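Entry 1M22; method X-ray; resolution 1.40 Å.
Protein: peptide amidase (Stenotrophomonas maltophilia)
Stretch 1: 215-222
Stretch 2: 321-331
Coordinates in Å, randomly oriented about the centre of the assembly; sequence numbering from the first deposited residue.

Stretch 1, residues 215-222: IPISFSQD
Stretch 2, residues 321-331: AERTLLLYEFK

An irregular loop, 215-222, lies against one side of a continuous helix, 321-331 (phi/psi near -64/-43), and the pair buries 497 Å². The two stretches run so that Ile 217 sits beside Phe 330 (CA-CA 4.4 Å), Ser 218 beside Glu 329 (CA-CA 5.2 Å), and Gln 221 reaches Glu 322: loop forward, helix backward. Ile 217, Ser 218, Gln 221, Leu 325, Leu 326, Glu 329 and Phe 330 are all buried, the apolar ones packing beside the polar cluster.

Ile 215 (-62/121) leads in without contact. Pro 216 (-93/177) sets its O 3.6 Å from Phe 330 CD1, at the ring edge; Phe 330 is t, chi2 67°. Ile 217 (-134/-65; m, t) points its CB away, so backbone makes the close approach: its O lies 3.1 Å from Phe 330 CA, a CA-H...O contact. Its CG2 still meets Leu 326 CD2 (m, t) at 4.2 Å.

The core rule is a carboxylate serving a turn. Glu 329 (m, t, chi3 7°) points toward the loop, which covers 99 Å² of it, more than of any other residue. Ser 218 (-131/123, t) donates from OG to Glu 329 OE1 at 2.6 Å, its CB 3.4 Å from Leu 326 CD2, and Ser 220 N reaches that same OE1 at 3.0 Å. Phe 219 (-71/-21; p, chi2 73°) lays a ring face over the CG methylene of Glu 329, Glu 329 CG 3.9 Å from the Phe 219 ring centroid. Ser 220 (-76/-32, m) points toward the helix, its OG donating to Glu 329 OE2 at 2.7 Å. Small hydroxyls suit these places, bonding the acid at short range.

Gln 221 (-119/-21; m, t, chi3 -168°) points its CB toward the helix; its NE2 donates to Glu 322 OE2 (t, t, chi3 16°) at 3.3 Å, while its OE1 lies 3.8 Å from Leu 325 CD1 (p, p). Asp 222 (-62/140; m, chi2 12°) braces the loop internally: Ile 217 N to Asp 222 OD2 and Ser 218 N to Asp 222 OD1 are both 2.9 Å.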

# COMPACT_ATOMS: atom_id res chain seq x y z
N ILE A 215 12.40 0.51 5.55
CA ILE A 215 12.67 -0.56 6.51
C ILE A 215 12.04 -1.77 5.83
O ILE A 215 10.84 -1.79 5.56
CB ILE A 215 12.02 -0.28 7.88
CG1 ILE A 215 12.66 0.98 8.48
CG2 ILE A 215 12.20 -1.47 8.81
CD1 ILE A 215 12.11 1.38 9.83
N PRO A 216 12.85 -2.80 5.57
CA PRO A 216 12.35 -3.99 4.88
C PRO A 216 11.84 -5.19 5.64
O PRO A 216 11.83 -5.26 6.87
CB PRO A 216 13.56 -4.39 4.06
CG PRO A 216 14.66 -4.22 5.09
CD PRO A 216 14.31 -2.88 5.76
N ILE A 217 11.37 -6.14 4.83
CA ILE A 217 10.98 -7.45 5.30
C ILE A 217 11.64 -8.36 4.26
O ILE A 217 12.58 -9.08 4.58
CB ILE A 217 9.46 -7.75 5.29
CG1 ILE A 217 8.75 -6.93 6.37
CG2 ILE A 217 9.24 -9.24 5.58
CD1 ILE A 217 7.25 -7.18 6.44
N SER A 218 11.20 -8.27 3.01
CA SER A 218 11.71 -9.12 1.94
C SER A 218 12.14 -8.42 0.65
O SER A 218 11.35 -7.73 0.01
CB SER A 218 10.63 -10.14 1.60
OG SER A 218 10.87 -10.81 0.38
N PHE A 219 13.39 -8.59 0.23
CA PHE A 219 13.80 -7.96 -1.02
C PHE A 219 13.13 -8.66 -2.20
O PHE A 219 12.99 -8.08 -3.28
CB PHE A 219 15.33 -7.95 -1.17
CG PHE A 219 15.98 -9.29 -1.02
CD1 PHE A 219 15.86 -10.26 -2.01
CD2 PHE A 219 16.74 -9.57 0.10
CE1 PHE A 219 16.49 -11.49 -1.88
CE2 PHE A 219 17.38 -10.80 0.24
CZ PHE A 219 17.26 -11.76 -0.75
N SER A 220 12.68 -9.89 -2.00
CA SER A 220 12.00 -10.62 -3.06
C SER A 220 10.56 -10.16 -3.30
O SER A 220 10.09 -10.19 -4.44
CB SER A 220 11.98 -12.13 -2.75
OG SER A 220 13.28 -12.69 -2.82
N GLN A 221 9.88 -9.71 -2.25
CA GLN A 221 8.47 -9.32 -2.37
C GLN A 221 8.11 -7.87 -2.05
O GLN A 221 7.06 -7.39 -2.48
CB GLN A 221 7.62 -10.25 -1.49
CG GLN A 221 7.82 -11.72 -1.82
CD GLN A 221 7.00 -12.69 -0.96
OE1 GLN A 221 7.25 -13.89 -0.98
NE2 GLN A 221 6.03 -12.17 -0.22
N ASP A 222 8.96 -7.18 -1.30
CA ASP A 222 8.68 -5.81 -0.88
C ASP A 222 8.54 -4.79 -1.99
O ASP A 222 9.28 -4.80 -2.96
CB ASP A 222 9.80 -5.27 0.01
CG ASP A 222 9.77 -5.79 1.43
OD1 ASP A 222 9.03 -6.74 1.74
OD2 ASP A 222 10.52 -5.21 2.25
N ALA A 321 7.15 -22.16 1.70
CA ALA A 321 8.34 -21.57 1.10
C ALA A 321 8.40 -20.07 1.38
O ALA A 321 9.47 -19.52 1.64
CB ALA A 321 8.35 -21.83 -0.41
N GLU A 322 7.24 -19.41 1.31
CA GLU A 322 7.18 -17.98 1.56
C GLU A 322 7.58 -17.66 3.00
O GLU A 322 8.35 -16.74 3.25
CB GLU A 322 5.78 -17.44 1.28
CG GLU A 322 5.63 -15.96 1.60
CD GLU A 322 4.22 -15.44 1.43
OE1 GLU A 322 3.28 -16.25 1.33
OE2 GLU A 322 4.06 -14.20 1.39
N ARG A 323 7.05 -18.44 3.94
CA ARG A 323 7.36 -18.23 5.35
C ARG A 323 8.87 -18.29 5.53
O ARG A 323 9.47 -17.44 6.19
CB ARG A 323 6.69 -19.33 6.19
CG ARG A 323 6.91 -19.25 7.69
CD ARG A 323 6.14 -20.36 8.39
NE ARG A 323 6.14 -20.23 9.85
CZ ARG A 323 7.21 -20.38 10.62
NH1 ARG A 323 8.38 -20.68 10.09
NH2 ARG A 323 7.09 -20.25 11.94
N THR A 324 9.49 -19.29 4.92
CA THR A 324 10.93 -19.47 5.01
C THR A 324 11.72 -18.31 4.41
O THR A 324 12.61 -17.76 5.07
CB THR A 324 11.36 -20.77 4.30
OG1 THR A 324 10.78 -21.90 4.98
CG2 THR A 324 12.87 -20.91 4.31
N LEU A 325 11.40 -17.92 3.18
CA LEU A 325 12.15 -16.84 2.56
C LEU A 325 12.01 -15.51 3.30
O LEU A 325 12.97 -14.75 3.39
CB LEU A 325 11.76 -16.70 1.08
CG LEU A 325 10.45 -16.03 0.67
CD1 LEU A 325 10.65 -14.53 0.57
CD2 LEU A 325 10.00 -16.59 -0.67
N LEU A 326 10.83 -15.25 3.86
CA LEU A 326 10.62 -14.01 4.59
C LEU A 326 11.49 -13.93 5.85
O LEU A 326 12.06 -12.88 6.15
CB LEU A 326 9.15 -13.85 4.98
CG LEU A 326 8.15 -13.66 3.84
CD1 LEU A 326 6.75 -13.50 4.41
CD2 LEU A 326 8.53 -12.45 3.01
N LEU A 327 11.61 -15.04 6.57
CA LEU A 327 12.42 -15.06 7.78
C LEU A 327 13.88 -14.78 7.46
O LEU A 327 14.52 -13.95 8.12
CB LEU A 327 12.29 -16.42 8.48
CG LEU A 327 10.94 -16.72 9.13
CD1 LEU A 327 10.86 -18.20 9.50
CD2 LEU A 327 10.75 -15.85 10.36
N TYR A 328 14.42 -15.45 6.45
CA TYR A 328 15.81 -15.25 6.07
C TYR A 328 16.07 -13.84 5.54
O TYR A 328 17.04 -13.19 5.93
CB TYR A 328 16.23 -16.25 4.99
CG TYR A 328 16.58 -17.63 5.51
CD1 TYR A 328 15.59 -18.52 5.91
CD2 TYR A 328 17.91 -18.04 5.58
CE1 TYR A 328 15.91 -19.80 6.36
CE2 TYR A 328 18.24 -19.32 6.03
CZ TYR A 328 17.24 -20.19 6.42
OH TYR A 328 17.56 -21.46 6.85
N GLU A 329 15.21 -13.37 4.65
CA GLU A 329 15.39 -12.05 4.07
C GLU A 329 15.17 -10.93 5.07
O GLU A 329 15.80 -9.87 4.97
CB GLU A 329 14.49 -11.90 2.84
CG GLU A 329 14.88 -12.86 1.72
CD GLU A 329 14.11 -12.65 0.44
OE1 GLU A 329 13.35 -11.66 0.34
OE2 GLU A 329 14.28 -13.47 -0.49
N PHE A 330 14.30 -11.14 6.05
CA PHE A 330 14.05 -10.12 7.06
C PHE A 330 15.31 -9.86 7.89
O PHE A 330 15.69 -8.71 8.09
CB PHE A 330 12.89 -10.53 7.98
CG PHE A 330 12.64 -9.56 9.11
CD1 PHE A 330 12.16 -8.28 8.86
CD2 PHE A 330 12.91 -9.93 10.42
CE1 PHE A 330 11.94 -7.38 9.91
CE2 PHE A 330 12.70 -9.05 11.48
CZ PHE A 330 12.21 -7.77 11.22
N LYS A 331 15.95 -10.92 8.36
CA LYS A 331 17.16 -10.72 9.15
C LYS A 331 18.24 -10.04 8.32
O LYS A 331 18.82 -9.04 8.74
CB LYS A 331 17.71 -12.04 9.69
CG LYS A 331 18.95 -11.84 10.55
CD LYS A 331 19.53 -13.14 11.06
CE LYS A 331 20.72 -12.89 11.96
NZ LYS A 331 21.28 -14.15 12.51